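Local atomic coordinates of copper-transporting ATPase PAA2, chloroplastic (Arabidopsis thaliana, PDB entry 5LBK), a protein that uses ATP hydrolysis to move copper across the chloroplast thylakoid membrane into the lumen, this chain being its nucleotide-binding (N) domain. Residues A[22-27]-A[119-124]. Sequence-based numbering, arbitrary orientation.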
ATOM      1  N   LYS A  22      -3.446  -6.956   2.662  1.00 37.87           N
ATOM      2  CA  LYS A  22      -4.055  -6.872   3.992  1.00 39.85           C
ATOM      3  C   LYS A  22      -3.681  -5.572   4.678  1.00 38.00           C
ATOM      4  O   LYS A  22      -4.521  -4.927   5.316  1.00 38.81           O
ATOM      5  CB  LYS A  22      -3.602  -8.020   4.887  1.00 42.44           C
ATOM      6  CG  LYS A  22      -4.290  -9.338   4.631  1.00 50.60           C
ATOM      7  CD  LYS A  22      -3.796 -10.391   5.620  1.00 52.26           C
ATOM      8  CE  LYS A  22      -4.626 -11.680   5.505  1.00 68.95           C
ATOM      9  NZ  LYS A  22      -4.180 -12.784   6.405  1.00 71.69           N
ATOM     10  N   MET A  23      -2.397  -5.234   4.637  1.00 36.02           N
ATOM     11  CA  MET A  23      -1.937  -3.958   5.194  1.00 34.40           C
ATOM     12  C   MET A  23      -2.544  -2.783   4.461  1.00 32.73           C
ATOM     13  O   MET A  23      -2.978  -1.802   5.100  1.00 32.92           O
ATOM     14  CB  MET A  23      -0.417  -3.876   5.123  1.00 32.86           C
ATOM     15  CG  MET A  23       0.325  -4.750   6.168  1.00 37.98           C
ATOM     16  SD  MET A  23       2.117  -4.567   5.891  1.00 57.64           S
ATOM     17  CE  MET A  23       2.762  -5.523   7.269  1.00 74.73           C
ATOM     18  N   ALA A  24      -2.591  -2.835   3.130  1.00 31.34           N
ATOM     19  CA  ALA A  24      -3.097  -1.668   2.412  1.00 29.88           C
ATOM     20  C   ALA A  24      -4.584  -1.466   2.710  1.00 32.08           C
ATOM     21  O   ALA A  24      -5.042  -0.342   2.901  1.00 32.99           O
ATOM     22  CB  ALA A  24      -2.872  -1.819   0.922  1.00 28.24           C
ATOM     23  N   ALA A  25      -5.350  -2.546   2.724  1.00 33.97           N
ATOM     24  CA  ALA A  25      -6.772  -2.408   3.050  1.00 36.29           C
ATOM     25  C   ALA A  25      -7.015  -1.986   4.503  1.00 43.10           C
ATOM     26  O   ALA A  25      -8.018  -1.299   4.795  1.00 42.36           O
ATOM     27  CB  ALA A  25      -7.479  -3.729   2.744  1.00 43.52           C
ATOM     28  N   ALA A  26      -6.143  -2.384   5.435  1.00 38.05           N
ATOM     29  CA  ALA A  26      -6.261  -1.896   6.809  1.00 39.45           C
ATOM     30  C   ALA A  26      -6.130  -0.386   6.856  1.00 38.07           C
ATOM     31  O   ALA A  26      -6.884   0.296   7.568  1.00 40.87           O
ATOM     32  CB  ALA A  26      -5.198  -2.517   7.705  1.00 40.16           C
ATOM     33  N   VAL A  27      -5.156   0.154   6.117  1.00 35.34           N
ATOM     34  CA  VAL A  27      -4.990   1.605   6.068  1.00 34.28           C
ATOM     35  C   VAL A  27      -6.150   2.274   5.340  1.00 34.82           C
ATOM     36  O   VAL A  27      -6.595   3.371   5.745  1.00 39.86           O
ATOM     37  CB  VAL A  27      -3.633   1.949   5.416  1.00 31.55           C
ATOM     38  CG1 VAL A  27      -3.479   3.423   5.272  1.00 33.08           C
ATOM     39  CG2 VAL A  27      -2.537   1.433   6.244  1.00 31.53           C
ATOM     40  N   VAL A 119      -0.914   2.476  -6.508  1.00 24.22           N
ATOM     41  CA  VAL A 119      -0.900   2.926  -5.116  1.00 26.47           C
ATOM     42  C   VAL A 119       0.228   2.208  -4.394  1.00 21.17           C
ATOM     43  O   VAL A 119       0.298   0.965  -4.442  1.00 26.43           O
ATOM     44  CB  VAL A 119      -2.246   2.588  -4.454  1.00 35.69           C
ATOM     45  CG1 VAL A 119      -2.262   3.049  -3.035  1.00 39.58           C
ATOM     46  CG2 VAL A 119      -3.383   3.171  -5.288  1.00 44.35           C
ATOM     47  N   TYR A 120       1.196   2.959  -3.874  1.00 19.63           N
ATOM     48  CA  TYR A 120       2.320   2.298  -3.221  1.00 20.83           C
ATOM     49  C   TYR A 120       2.074   2.041  -1.755  1.00 24.27           C
ATOM     50  O   TYR A 120       1.305   2.737  -1.097  1.00 22.57           O
ATOM     51  CB  TYR A 120       3.593   3.119  -3.405  1.00 20.14           C
ATOM     52  CG  TYR A 120       4.075   3.106  -4.859  1.00 20.66           C
ATOM     53  CD1 TYR A 120       3.476   3.924  -5.817  1.00 24.09           C
ATOM     54  CD2 TYR A 120       5.042   2.210  -5.282  1.00 23.14           C
ATOM     55  CE1 TYR A 120       3.852   3.875  -7.140  1.00 27.79           C
ATOM     56  CE2 TYR A 120       5.429   2.180  -6.591  1.00 24.17           C
ATOM     57  CZ  TYR A 120       4.846   3.006  -7.501  1.00 24.68           C
ATOM     58  OH  TYR A 120       5.239   2.970  -8.824  1.00 27.20           O
ATOM     59  N   VAL A 121       2.756   1.041  -1.248  1.00 20.01           N
ATOM     60  CA  VAL A 121       2.640   0.626   0.141  1.00 21.86           C
ATOM     61  C   VAL A 121       4.014   0.613   0.795  1.00 24.38           C
ATOM     62  O   VAL A 121       4.945  -0.045   0.308  1.00 21.31           O
ATOM     63  CB  VAL A 121       1.967  -0.749   0.259  1.00 25.44           C
ATOM     64  CG1 VAL A 121       1.708  -1.090   1.701  1.00 30.06           C
ATOM     65  CG2 VAL A 121       0.681  -0.709  -0.540  1.00 26.01           C
ATOM     66  N   GLY A 122       4.146   1.312   1.922  1.00 21.75           N
ATOM     67  CA  GLY A 122       5.405   1.369   2.632  1.00 21.36           C
ATOM     68  C   GLY A 122       5.254   1.125   4.122  1.00 24.61           C
ATOM     69  O   GLY A 122       4.187   1.341   4.691  1.00 26.74           O
ATOM     70  N   ARG A 123       6.334   0.637   4.749  1.00 25.73           N
ATOM     71  CA  ARG A 123       6.325   0.340   6.189  1.00 28.84           C
ATOM     72  C   ARG A 123       7.561   0.872   6.899  1.00 28.40           C
ATOM     73  O   ARG A 123       8.674   0.695   6.403  1.00 30.44           O
ATOM     74  CB  ARG A 123       6.217  -1.166   6.420  1.00 27.47           C
ATOM     75  CG  ARG A 123       6.057  -1.559   7.856  1.00 29.00           C
ATOM     76  CD  ARG A 123       5.531  -2.960   7.856  1.00 35.52           C
ATOM     77  NE  ARG A 123       5.385  -3.495   9.175  1.00 42.75           N
ATOM     78  CZ  ARG A 123       6.358  -4.063   9.870  1.00 50.30           C
ATOM     79  NH1 ARG A 123       7.588  -4.174   9.375  1.00 51.52           N
ATOM     80  NH2 ARG A 123       6.085  -4.504  11.080  1.00 52.12           N
ATOM     81  N   GLU A 124       7.383   1.484   8.093  1.00 28.50           N
ATOM     82  CA  GLU A 124       8.517   2.091   8.777  1.00 29.47           C
ATOM     83  C   GLU A 124       9.552   1.003   9.061  1.00 35.82           C
ATOM     84  O   GLU A 124       9.212  -0.112   9.459  1.00 39.73           O
ATOM     85  CB  GLU A 124       8.111   2.784  10.078  1.00 32.34           C
ATOM     86  CG  GLU A 124       9.147   3.864  10.552  1.00 33.84           C
ATOM     87  CD  GLU A 124       8.556   4.930  11.455  1.00 52.24           C
ATOM     88  OE1 GLU A 124       7.599   4.611  12.184  1.00 50.26           O
ATOM     89  OE2 GLU A 124       9.092   6.070  11.467  1.00 55.88           O
TER
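The two backbones come nearest at Ala24 and Val121, whose CA atoms are 6.6 Å apart and whose CB atoms both point into the interface. Contact is made by the Ala24 methyl, whose CB sits 4.0 Å from Val121 CG2. That branch of the valine stands beside its backbone N and anti to the carbonyl carbon, since CG1 takes the position anti to N (chi1 -173°). Both residues are buried: Ile39 of helix 34-45 and Ile132 of strand 127-134 also touch Ala24, while Ile129 packs on Val121. This is where the helical layer meets the sheet in the N-domain of a P1B-type ATPase: helices 17-27 and 34-45 pack on an antiparallel sheet, in which strand 117-123 lies between strands 71-76 and 127-134. Away from this core the contact is carried by two longer side chains, both partly exposed. Met23, extended beyond CG, ends in a methyl whose CE lies 3.8 Å from Arg123 CD and equally far from Arg123 NE. The two chains pass at a slant, and CE approaches the guanidinium obliquely. Arg123 thus presents CD and NE to the methionine methyl, while its NH1 forms a salt bridge with Glu126 OE1.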